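Local structure of peroxiredoxin (Mycobacterium tuberculosis, 5EPF) at residues M9-V15 against D132-V138; F18-Q23 against Y95-D100; P38-Y44 against A71-S77; Q108-K112 against K123-I129. The protein reduces hydrogen peroxide and organic hydroperoxides to water and alcohols as a thiol-specific peroxidase, helping to protect the cell against oxidative stress. All coordinates share one frame. Where two conformers were deposited one is given. Residues are numbered along the deposited sequence.

Overall arrangement
All four contacts reach one five-stranded mixed sheet of the thioredoxin fold, whose strands run in the order 97-99, 72-77, 39-43, 125-129, 135-139. Contact 3 joins two central strands, about 2 Å from the centre of the chain. Contact 2 lies at edge strand 97-99 and contact 1 at the far edge strand 135-139, with centres about 19 Å apart. Contact 4 packs the end of helix 104-109 on strand 125-129, about 10 Å between centres from both contact 1 and contact 3. Along the chain contact 1 encloses the rest, contact 3 is nested within contact 2, and contact 4 follows. Contacts 1 and 2 bring N-terminal residues to opposite sheet edges; contact 3 reaches active-site cysteine C52.

Contact 1 (M9-V15 against D132-V138); sequences MKTGDTV and DRKVLDV
Three nearly straight backbone hydrogen bonds tie residues 9-15 to residues 132-138: G12 N to V135 O (2.9 Å), V135 N to D13 O (2.8 Å) and V15 N to R133 O (2.8 Å). The segments run in opposite directions, T11 lying near V135 and V15 near R133, with a single bridge between T14 and K134 (CA to CA 4.5 Å). Long basic side chains add reach: K134 NZ gives to G12 O (2.8 Å) and T14 OG1 (2.9 Å), and R133 NH1 to V15 O (2.7 Å). Residues 9-15 are extended except for a type II turn from K10 to D13; G12, at phi 93°, suits it because a CB would jam against the preceding carbonyl. Beta-branched V135 (t) fills the hollow between V15 and M9, its CG2 3.5 Å from V15 CG2 and 3.8 Å from M9 CG. Thus an irregular N-terminal segment borders edge strand 135-139 of the thioredoxin-fold sheet, M9 and V15 resting on F109 of helix 104-109.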
# COMPACT_ATOMS: atom_id res chain seq x y z
N MET A 9 -5.41 -9.97 -8.60
CA MET A 9 -3.97 -9.82 -8.74
C MET A 9 -3.23 -10.81 -7.84
O MET A 9 -3.53 -10.92 -6.65
CB MET A 9 -3.62 -8.39 -8.34
CG MET A 9 -2.21 -7.97 -8.66
SD MET A 9 -1.97 -7.57 -10.41
CE MET A 9 -2.93 -6.07 -10.46
N LYS A 10 -2.26 -11.53 -8.41
CA LYS A 10 -1.51 -12.56 -7.69
C LYS A 10 -0.03 -12.52 -8.07
O LYS A 10 0.37 -11.88 -9.05
CB LYS A 10 -2.09 -13.95 -7.95
CG LYS A 10 -2.04 -14.35 -9.40
CD LYS A 10 -2.57 -15.75 -9.62
CE LYS A 10 -2.48 -16.13 -11.09
NZ LYS A 10 -2.32 -17.59 -11.28
N THR A 11 0.79 -13.20 -7.27
CA THR A 11 2.22 -13.28 -7.54
C THR A 11 2.48 -13.74 -8.96
O THR A 11 1.87 -14.69 -9.45
CB THR A 11 2.88 -14.21 -6.52
OG1 THR A 11 2.75 -13.62 -5.22
CG2 THR A 11 4.35 -14.43 -6.83
N GLY A 12 3.38 -13.03 -9.65
CA GLY A 12 3.70 -13.30 -11.03
C GLY A 12 2.91 -12.49 -12.05
O GLY A 12 3.28 -12.50 -13.23
N ASP A 13 1.84 -11.81 -11.64
CA ASP A 13 1.13 -10.90 -12.53
C ASP A 13 1.92 -9.60 -12.70
O ASP A 13 2.70 -9.21 -11.83
CB ASP A 13 -0.26 -10.55 -11.95
CG ASP A 13 -1.23 -11.72 -11.96
OD1 ASP A 13 -2.29 -11.58 -11.31
OD2 ASP A 13 -0.95 -12.74 -12.62
N THR A 14 1.68 -8.90 -13.81
CA THR A 14 2.21 -7.57 -14.05
C THR A 14 1.13 -6.55 -13.72
O THR A 14 0.01 -6.64 -14.25
CB THR A 14 2.63 -7.40 -15.51
OG1 THR A 14 3.65 -8.35 -15.83
CG2 THR A 14 3.18 -6.01 -15.77
N VAL A 15 1.46 -5.59 -12.86
CA VAL A 15 0.54 -4.52 -12.47
C VAL A 15 0.58 -3.42 -13.52
O VAL A 15 1.65 -2.99 -13.93
CB VAL A 15 0.98 -3.95 -11.10
CG1 VAL A 15 0.13 -2.74 -10.71
CG2 VAL A 15 0.98 -5.06 -10.05
N ASP A 132 9.92 -3.85 -12.31
CA ASP A 132 9.31 -4.13 -13.61
C ASP A 132 7.81 -4.38 -13.51
O ASP A 132 7.21 -4.91 -14.45
CB ASP A 132 10.01 -5.32 -14.28
CG ASP A 132 9.91 -6.60 -13.45
OD1 ASP A 132 9.27 -6.60 -12.38
OD2 ASP A 132 10.46 -7.62 -13.92
N ARG A 133 7.21 -4.05 -12.38
CA ARG A 133 5.78 -4.15 -12.12
C ARG A 133 5.27 -5.58 -11.91
O ARG A 133 4.05 -5.79 -11.82
CB ARG A 133 4.91 -3.33 -13.09
CG ARG A 133 4.99 -1.82 -12.80
CD ARG A 133 4.10 -0.97 -13.70
NE ARG A 133 4.68 -0.84 -15.03
CZ ARG A 133 4.20 -1.42 -16.13
NH1 ARG A 133 3.11 -2.18 -16.08
NH2 ARG A 133 4.82 -1.23 -17.28
N LYS A 134 6.17 -6.56 -11.77
CA LYS A 134 5.75 -7.89 -11.35
C LYS A 134 5.37 -7.92 -9.88
O LYS A 134 6.06 -7.34 -9.03
CB LYS A 134 6.86 -8.91 -11.59
CG LYS A 134 7.02 -9.36 -13.04
CD LYS A 134 5.72 -10.02 -13.53
CE LYS A 134 5.84 -10.59 -14.93
NZ LYS A 134 4.51 -11.08 -15.33
N VAL A 135 4.30 -8.65 -9.57
CA VAL A 135 3.93 -8.92 -8.18
C VAL A 135 4.85 -10.00 -7.61
O VAL A 135 4.91 -11.12 -8.12
CB VAL A 135 2.45 -9.33 -8.07
CG1 VAL A 135 2.08 -9.61 -6.62
CG2 VAL A 135 1.53 -8.25 -8.64
N LEU A 136 5.58 -9.66 -6.54
CA LEU A 136 6.49 -10.58 -5.86
C LEU A 136 5.83 -11.32 -4.71
O LEU A 136 6.28 -12.41 -4.35
CB LEU A 136 7.67 -9.80 -5.29
CG LEU A 136 8.54 -9.07 -6.31
CD1 LEU A 136 9.61 -8.25 -5.60
CD2 LEU A 136 9.15 -10.06 -7.30
N ASP A 137 4.79 -10.75 -4.10
CA ASP A 137 4.12 -11.38 -2.97
C ASP A 137 2.80 -10.66 -2.75
O ASP A 137 2.65 -9.50 -3.13
CB ASP A 137 4.99 -11.29 -1.70
CG ASP A 137 4.62 -12.31 -0.63
OD1 ASP A 137 3.79 -13.20 -0.85
OD2 ASP A 137 5.20 -12.19 0.47
N VAL A 138 1.84 -11.38 -2.17
CA VAL A 138 0.54 -10.84 -1.77
C VAL A 138 0.25 -11.30 -0.35
O VAL A 138 0.36 -12.50 -0.05
CB VAL A 138 -0.60 -11.29 -2.71
CG1 VAL A 138 -1.92 -10.65 -2.28
CG2 VAL A 138 -0.27 -10.95 -4.17
O HOH W 1 3.98 -15.10 -3.10
O HOH W 2 6.41 -7.12 -15.83

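Contact 2 (F18-Q23 against Y95-D100); sequences FELPDQ and YPLLSD
Strands 19-21 and 97-99 cross almost at right angles (101°), their axes 5.3 Å apart at closest approach; just past 19-21, D22 CA lies 4.4 Å from L98 CA, the nearest CA pair. Here an N-terminal hairpin strand meets an edge strand of the thioredoxin-fold sheet: L98 pairs with strand 72-77, while the NH groups of L97 and S99 face the hairpin. S99 N donates to P21 O (3.0 Å), and L98 CA and D22 CA make CA-H...O contacts with P21 O (3.4 Å) and L97 O (3.3 Å), respectively. Apolar side chains close the crossing: L20 CB sits 4.1 Å from L98 CB, and L98 CD1 3.8 Å from the F18 ring edge at CE1. The D22 carboxylate forms a salt bridge with R28 in the hairpin's partner strand. Q23 suits its place because a primary amide both gives and accepts, as a peptide does. With chi1 p and chi2 -96°, OE1 accepts from L97 N at 2.8 Å and NE2 donates to Y95 O at 3.1 Å.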
# COMPACT_ATOMS: atom_id res chain seq x y z
N PHE A 18 -0.31 3.32 -12.63
CA PHE A 18 -1.45 4.14 -12.22
C PHE A 18 -0.93 5.41 -11.56
O PHE A 18 0.24 5.48 -11.15
CB PHE A 18 -2.41 3.41 -11.25
CG PHE A 18 -1.80 3.07 -9.90
CD1 PHE A 18 -1.76 4.01 -8.89
CD2 PHE A 18 -1.27 1.81 -9.65
CE1 PHE A 18 -1.20 3.70 -7.64
CE2 PHE A 18 -0.73 1.50 -8.41
CZ PHE A 18 -0.69 2.44 -7.41
N GLU A 19 -1.84 6.38 -11.40
CA GLU A 19 -1.56 7.66 -10.74
C GLU A 19 -2.67 7.98 -9.76
O GLU A 19 -3.86 7.82 -10.08
CB GLU A 19 -1.48 8.82 -11.75
CG GLU A 19 -0.25 8.79 -12.64
CD GLU A 19 -0.16 10.03 -13.52
OE1 GLU A 19 -1.08 10.88 -13.49
OE2 GLU A 19 0.85 10.15 -14.25
N LEU A 20 -2.29 8.44 -8.58
CA LEU A 20 -3.22 8.89 -7.55
C LEU A 20 -2.55 9.98 -6.73
O LEU A 20 -1.32 9.99 -6.61
CB LEU A 20 -3.60 7.76 -6.58
CG LEU A 20 -4.51 6.66 -7.11
CD1 LEU A 20 -4.68 5.61 -6.05
CD2 LEU A 20 -5.86 7.20 -7.57
N PRO A 21 -3.32 10.88 -6.11
CA PRO A 21 -2.71 11.89 -5.23
C PRO A 21 -2.29 11.33 -3.88
O PRO A 21 -2.96 10.48 -3.29
CB PRO A 21 -3.84 12.91 -5.04
CG PRO A 21 -5.10 12.08 -5.16
CD PRO A 21 -4.78 11.02 -6.21
N ASP A 22 -1.16 11.84 -3.37
CA ASP A 22 -0.70 11.53 -2.03
C ASP A 22 -1.38 12.46 -1.01
O ASP A 22 -2.30 13.21 -1.35
CB ASP A 22 0.83 11.54 -1.95
CG ASP A 22 1.45 12.93 -2.13
OD1 ASP A 22 0.72 13.97 -2.04
OD2 ASP A 22 2.68 13.02 -2.33
N GLN A 23 -0.90 12.44 0.23
CA GLN A 23 -1.52 13.18 1.32
C GLN A 23 -1.36 14.69 1.19
O GLN A 23 -1.96 15.42 1.97
CB GLN A 23 -1.02 12.70 2.70
CG GLN A 23 0.49 12.85 2.91
CD GLN A 23 1.24 11.56 2.61
OE1 GLN A 23 1.08 10.97 1.53
NE2 GLN A 23 2.06 11.11 3.56
N TYR A 95 6.20 8.19 4.64
CA TYR A 95 5.97 7.55 3.35
C TYR A 95 4.63 8.04 2.80
O TYR A 95 3.81 8.61 3.54
CB TYR A 95 6.01 6.01 3.48
CG TYR A 95 5.06 5.42 4.50
CD1 TYR A 95 3.74 5.11 4.15
CD2 TYR A 95 5.47 5.12 5.81
CE1 TYR A 95 2.86 4.58 5.05
CE2 TYR A 95 4.58 4.57 6.73
CZ TYR A 95 3.27 4.30 6.35
OH TYR A 95 2.36 3.74 7.21
N PRO A 96 4.36 7.81 1.52
CA PRO A 96 3.11 8.29 0.92
C PRO A 96 1.89 7.45 1.31
O PRO A 96 1.96 6.22 1.42
CB PRO A 96 3.38 8.17 -0.59
CG PRO A 96 4.88 8.03 -0.73
CD PRO A 96 5.27 7.25 0.50
N LEU A 97 0.77 8.15 1.50
CA LEU A 97 -0.56 7.54 1.55
C LEU A 97 -1.32 8.06 0.35
O LEU A 97 -1.48 9.28 0.20
CB LEU A 97 -1.31 7.96 2.81
CG LEU A 97 -0.70 7.57 4.16
CD1 LEU A 97 -1.63 8.01 5.27
CD2 LEU A 97 -0.43 6.07 4.27
N LEU A 98 -1.79 7.15 -0.51
CA LEU A 98 -2.52 7.52 -1.72
C LEU A 98 -4.02 7.44 -1.47
O LEU A 98 -4.52 6.54 -0.78
CB LEU A 98 -2.14 6.61 -2.89
CG LEU A 98 -0.65 6.53 -3.22
CD1 LEU A 98 -0.46 5.63 -4.43
CD2 LEU A 98 -0.05 7.92 -3.44
N SER A 99 -4.74 8.39 -2.06
CA SER A 99 -6.20 8.42 -1.99
C SER A 99 -6.75 7.88 -3.31
O SER A 99 -6.53 8.49 -4.36
CB SER A 99 -6.70 9.84 -1.75
OG SER A 99 -8.11 9.91 -1.84
N ASP A 100 -7.47 6.77 -3.22
CA ASP A 100 -8.11 6.11 -4.35
C ASP A 100 -9.60 6.40 -4.26
O ASP A 100 -10.41 5.52 -3.95
CB ASP A 100 -7.81 4.60 -4.24
CG ASP A 100 -8.28 3.80 -5.43
OD1 ASP A 100 -8.31 4.30 -6.57
OD2 ASP A 100 -8.57 2.60 -5.22
O HOH W 3 -3.82 10.84 0.06

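Contact 3 (P38-Y44 against A71-S77); sequences PVVLFFY and ASRVGIS
Strands 39-43 and 72-77 run parallel at 20°, their axes 4.6 Å apart at closest approach, in unbroken register from V39 opposite S72 to F43 opposite I76. Six hydrogen bonds zigzag across: S72 N to P38 O (2.9 Å), V40 N to S72 O (2.7 Å), V74 N to V40 O (2.9 Å), F42 N to V74 O (2.9 Å), I76 N to F42 O (3.0 Å) and Y44 N to I76 O (3.0 Å). On one face V39, L41 and F43 interdigitate with V74 and I76. I76, extended (t, t), wedges between L41 and F43: its CG2 touches L41 CD1 at 3.6 Å and lies over the F43 ring, 3.6 Å from the centroid, a CH-pi contact. On the other face G75 leaves a hollow that F42 fills, its ring centroid 3.6 Å from G75 CA; a CB there would come too close to both F42 and Y44. The Y44 ring (p) folds back over S77 CB, 4.0 Å from its centroid. F42 also meets F59 of helix 50-61, which lies in the connection between the strands, giving the beta-alpha-beta crossover of the thioredoxin fold, and carries the peroxidatic cysteine C52, whose side chain Y44 approaches to about 4 Å.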
# COMPACT_ATOMS: atom_id res chain seq x y z
N PRO A 38 11.67 -1.89 -5.32
CA PRO A 38 10.28 -2.36 -5.16
C PRO A 38 9.45 -1.44 -4.28
O PRO A 38 9.97 -0.70 -3.44
CB PRO A 38 10.48 -3.73 -4.49
CG PRO A 38 11.85 -4.18 -4.96
CD PRO A 38 12.65 -2.92 -4.90
N VAL A 39 8.15 -1.49 -4.51
CA VAL A 39 7.16 -0.79 -3.69
C VAL A 39 6.30 -1.83 -2.97
O VAL A 39 5.78 -2.75 -3.60
CB VAL A 39 6.26 0.12 -4.55
CG1 VAL A 39 5.00 0.52 -3.79
CG2 VAL A 39 7.02 1.37 -5.05
N VAL A 40 6.12 -1.66 -1.67
CA VAL A 40 5.16 -2.44 -0.90
C VAL A 40 3.89 -1.59 -0.80
O VAL A 40 3.86 -0.60 -0.05
CB VAL A 40 5.71 -2.82 0.47
CG1 VAL A 40 4.69 -3.69 1.21
CG2 VAL A 40 7.03 -3.55 0.34
N LEU A 41 2.87 -1.96 -1.58
CA LEU A 41 1.63 -1.19 -1.72
C LEU A 41 0.59 -1.85 -0.83
O LEU A 41 0.16 -2.97 -1.11
CB LEU A 41 1.17 -1.19 -3.18
CG LEU A 41 -0.08 -0.36 -3.49
CD1 LEU A 41 0.19 1.14 -3.25
CD2 LEU A 41 -0.55 -0.63 -4.92
N PHE A 42 0.24 -1.20 0.28
CA PHE A 42 -0.62 -1.82 1.27
C PHE A 42 -1.98 -1.13 1.28
O PHE A 42 -2.09 0.04 1.67
CB PHE A 42 0.03 -1.98 2.65
CG PHE A 42 0.30 -0.69 3.44
CD1 PHE A 42 -0.58 -0.26 4.43
CD2 PHE A 42 1.49 0.01 3.28
CE1 PHE A 42 -0.32 0.87 5.19
CE2 PHE A 42 1.76 1.16 4.05
CZ PHE A 42 0.86 1.56 5.01
N PHE A 43 -3.01 -1.86 0.84
CA PHE A 43 -4.39 -1.37 0.86
C PHE A 43 -4.95 -1.61 2.26
O PHE A 43 -4.92 -2.74 2.78
CB PHE A 43 -5.24 -2.17 -0.12
CG PHE A 43 -5.06 -1.80 -1.56
CD1 PHE A 43 -5.91 -0.89 -2.18
CD2 PHE A 43 -4.08 -2.41 -2.32
CE1 PHE A 43 -5.74 -0.56 -3.54
CE2 PHE A 43 -3.91 -2.13 -3.66
CZ PHE A 43 -4.75 -1.20 -4.27
N TYR A 44 -5.53 -0.57 2.85
CA TYR A 44 -6.17 -0.71 4.14
C TYR A 44 -7.59 -0.16 4.09
O TYR A 44 -7.86 0.78 3.34
CB TYR A 44 -5.37 -0.02 5.27
CG TYR A 44 -5.03 1.44 5.03
CD1 TYR A 44 -5.94 2.46 5.35
CD2 TYR A 44 -3.79 1.81 4.51
CE1 TYR A 44 -5.60 3.80 5.15
CE2 TYR A 44 -3.47 3.13 4.30
CZ TYR A 44 -4.37 4.12 4.63
OH TYR A 44 -4.01 5.42 4.42
N ALA A 71 13.74 -0.69 -0.71
CA ALA A 71 12.34 -0.81 -1.06
C ALA A 71 11.58 0.29 -0.35
O ALA A 71 12.02 0.80 0.69
CB ALA A 71 11.78 -2.19 -0.67
N SER A 72 10.43 0.65 -0.89
CA SER A 72 9.63 1.70 -0.29
C SER A 72 8.21 1.24 -0.01
O SER A 72 7.68 0.31 -0.63
CB SER A 72 9.63 2.93 -1.16
OG SER A 72 8.91 2.67 -2.34
N ARG A 73 7.60 1.91 0.94
CA ARG A 73 6.28 1.59 1.47
C ARG A 73 5.31 2.65 0.97
O ARG A 73 5.63 3.83 1.00
CB ARG A 73 6.35 1.72 3.02
CG ARG A 73 7.45 0.88 3.68
CD ARG A 73 7.89 1.46 5.01
NE ARG A 73 8.65 2.65 4.77
CZ ARG A 73 8.87 3.60 5.66
NH1 ARG A 73 8.48 3.48 6.93
NH2 ARG A 73 9.55 4.66 5.28
N VAL A 74 4.13 2.23 0.53
CA VAL A 74 3.08 3.15 0.07
C VAL A 74 1.74 2.62 0.56
O VAL A 74 1.34 1.50 0.20
CB VAL A 74 3.04 3.29 -1.46
CG1 VAL A 74 1.88 4.20 -1.90
CG2 VAL A 74 4.37 3.82 -2.01
N GLY A 75 1.04 3.40 1.41
CA GLY A 75 -0.31 3.02 1.82
C GLY A 75 -1.33 3.53 0.82
O GLY A 75 -1.09 4.50 0.12
N ILE A 76 -2.49 2.87 0.78
CA ILE A 76 -3.54 3.27 -0.15
C ILE A 76 -4.89 2.85 0.41
O ILE A 76 -5.05 1.76 0.98
CB ILE A 76 -3.28 2.69 -1.57
CG1 ILE A 76 -4.38 3.06 -2.57
CG2 ILE A 76 -3.02 1.18 -1.52
CD1 ILE A 76 -4.03 2.71 -4.01
N SER A 77 -5.87 3.74 0.28
CA SER A 77 -7.25 3.41 0.64
C SER A 77 -8.17 4.33 -0.15
O SER A 77 -7.72 5.22 -0.87
CB SER A 77 -7.50 3.58 2.15
OG SER A 77 -7.54 4.97 2.44

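Contact 4 (Q108-K112 against K123-I129); sequences QFGVK and KRTTFVI
V111, F109 and F127 bury the most surface where the end of helix 104-109 meets strand 125-129. F109 (chi1 m) directs its ring edge at the face of F127 (chi1 m), a tilted edge-to-face pair with centroids 4.7 Å apart and planes at 54°; F109 CD1 reaches F127 CD2 at 3.5 Å, and F109 CZ lies 4.0 Å from I129 CD1. Flat rings suit this seam because an edge can bed on a face. G110, at positive phi (77°), ends the helix in a Schellman motif and swings the chain so that V111 (m) points back at the strand. The compact V111 fills the space beside the phenylalanines: its CG1 is 4.1 Å from F127 CZ and 3.4 Å from T125 OG1. Its backbone adds the one direct hydrogen bond, K123 N to V111 O (3.0 Å). F109 also meets F43, and T126 and V128 turn to helix 145-158, so this helix end covers the other face of the central sheet, in keeping with the alpha/beta sandwich of the thioredoxin fold.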
# COMPACT_ATOMS: atom_id res chain seq x y z
N GLN A 108 -8.53 -2.28 -10.06
CA GLN A 108 -7.44 -2.86 -10.84
C GLN A 108 -6.79 -4.02 -10.11
O GLN A 108 -6.41 -5.02 -10.72
CB GLN A 108 -6.41 -1.78 -11.16
CG GLN A 108 -5.13 -2.32 -11.76
CD GLN A 108 -3.98 -1.34 -11.75
OE1 GLN A 108 -2.87 -1.68 -12.14
NE2 GLN A 108 -4.23 -0.12 -11.28
N PHE A 109 -6.64 -3.91 -8.78
CA PHE A 109 -6.02 -4.95 -7.97
C PHE A 109 -7.00 -6.01 -7.48
O PHE A 109 -6.58 -7.00 -6.86
CB PHE A 109 -5.28 -4.31 -6.79
CG PHE A 109 -3.94 -3.72 -7.14
CD1 PHE A 109 -2.77 -4.45 -6.90
CD2 PHE A 109 -3.83 -2.46 -7.73
CE1 PHE A 109 -1.51 -3.93 -7.21
CE2 PHE A 109 -2.58 -1.93 -8.05
CZ PHE A 109 -1.42 -2.67 -7.79
N GLY A 110 -8.29 -5.85 -7.76
CA GLY A 110 -9.28 -6.82 -7.33
C GLY A 110 -9.65 -6.75 -5.87
O GLY A 110 -10.11 -7.76 -5.32
N VAL A 111 -9.50 -5.58 -5.23
CA VAL A 111 -9.77 -5.42 -3.81
C VAL A 111 -10.86 -4.39 -3.54
O VAL A 111 -11.11 -4.05 -2.38
CB VAL A 111 -8.49 -5.11 -3.00
CG1 VAL A 111 -7.48 -6.24 -3.15
CG2 VAL A 111 -7.86 -3.79 -3.40
N LYS A 112 -11.55 -3.92 -4.57
CA LYS A 112 -12.61 -2.94 -4.39
C LYS A 112 -13.86 -3.61 -3.81
O LYS A 112 -14.17 -4.75 -4.15
CB LYS A 112 -12.98 -2.33 -5.74
CG LYS A 112 -14.06 -1.25 -5.65
CD LYS A 112 -14.44 -0.73 -7.03
CE LYS A 112 -15.68 0.15 -7.01
NZ LYS A 112 -16.10 0.56 -8.39
N LYS A 123 -10.78 -4.26 0.64
CA LYS A 123 -10.34 -5.45 1.35
C LYS A 123 -8.85 -5.30 1.66
O LYS A 123 -8.05 -4.99 0.78
CB LYS A 123 -10.59 -6.66 0.45
CG LYS A 123 -10.24 -8.01 1.04
CD LYS A 123 -10.66 -9.14 0.09
CE LYS A 123 -10.42 -10.49 0.73
NZ LYS A 123 -10.96 -11.58 -0.13
N ARG A 124 -8.47 -5.52 2.92
CA ARG A 124 -7.09 -5.31 3.38
C ARG A 124 -6.13 -6.28 2.70
O ARG A 124 -6.20 -7.49 2.92
CB ARG A 124 -7.00 -5.49 4.90
CG ARG A 124 -5.64 -5.14 5.47
CD ARG A 124 -5.47 -5.37 6.98
NE ARG A 124 -6.56 -4.83 7.80
CZ ARG A 124 -6.62 -3.60 8.31
NH1 ARG A 124 -5.64 -2.73 8.09
NH2 ARG A 124 -7.66 -3.23 9.05
N THR A 125 -5.21 -5.77 1.88
CA THR A 125 -4.38 -6.60 1.02
C THR A 125 -3.11 -5.83 0.71
O THR A 125 -3.17 -4.64 0.42
CB THR A 125 -5.08 -6.91 -0.31
OG1 THR A 125 -6.47 -7.20 -0.09
CG2 THR A 125 -4.44 -8.07 -1.01
N THR A 126 -1.96 -6.52 0.75
CA THR A 126 -0.68 -5.90 0.44
C THR A 126 -0.03 -6.58 -0.75
O THR A 126 0.03 -7.82 -0.82
CB THR A 126 0.24 -5.97 1.66
OG1 THR A 126 -0.40 -5.27 2.74
CG2 THR A 126 1.61 -5.37 1.39
N PHE A 127 0.49 -5.76 -1.66
CA PHE A 127 1.17 -6.25 -2.86
C PHE A 127 2.62 -5.77 -2.83
O PHE A 127 2.87 -4.57 -2.75
CB PHE A 127 0.47 -5.72 -4.11
CG PHE A 127 -0.97 -6.17 -4.21
CD1 PHE A 127 -1.31 -7.35 -4.84
CD2 PHE A 127 -1.98 -5.42 -3.61
CE1 PHE A 127 -2.61 -7.80 -4.89
CE2 PHE A 127 -3.31 -5.86 -3.66
CZ PHE A 127 -3.61 -7.05 -4.31
N VAL A 128 3.56 -6.71 -2.92
CA VAL A 128 4.97 -6.34 -3.08
C VAL A 128 5.23 -6.31 -4.58
O VAL A 128 5.08 -7.33 -5.27
CB VAL A 128 5.89 -7.35 -2.38
CG1 VAL A 128 7.34 -6.93 -2.53
CG2 VAL A 128 5.51 -7.52 -0.92
N ILE A 129 5.58 -5.13 -5.11
CA ILE A 129 5.66 -4.89 -6.55
C ILE A 129 7.11 -4.59 -6.92
O ILE A 129 7.71 -3.65 -6.39
CB ILE A 129 4.75 -3.73 -6.96
CG1 ILE A 129 3.29 -3.98 -6.50
CG2 ILE A 129 4.85 -3.48 -8.49
CD1 ILE A 129 2.38 -2.77 -6.65
O HOH W 4 -10.10 -10.01 -3.02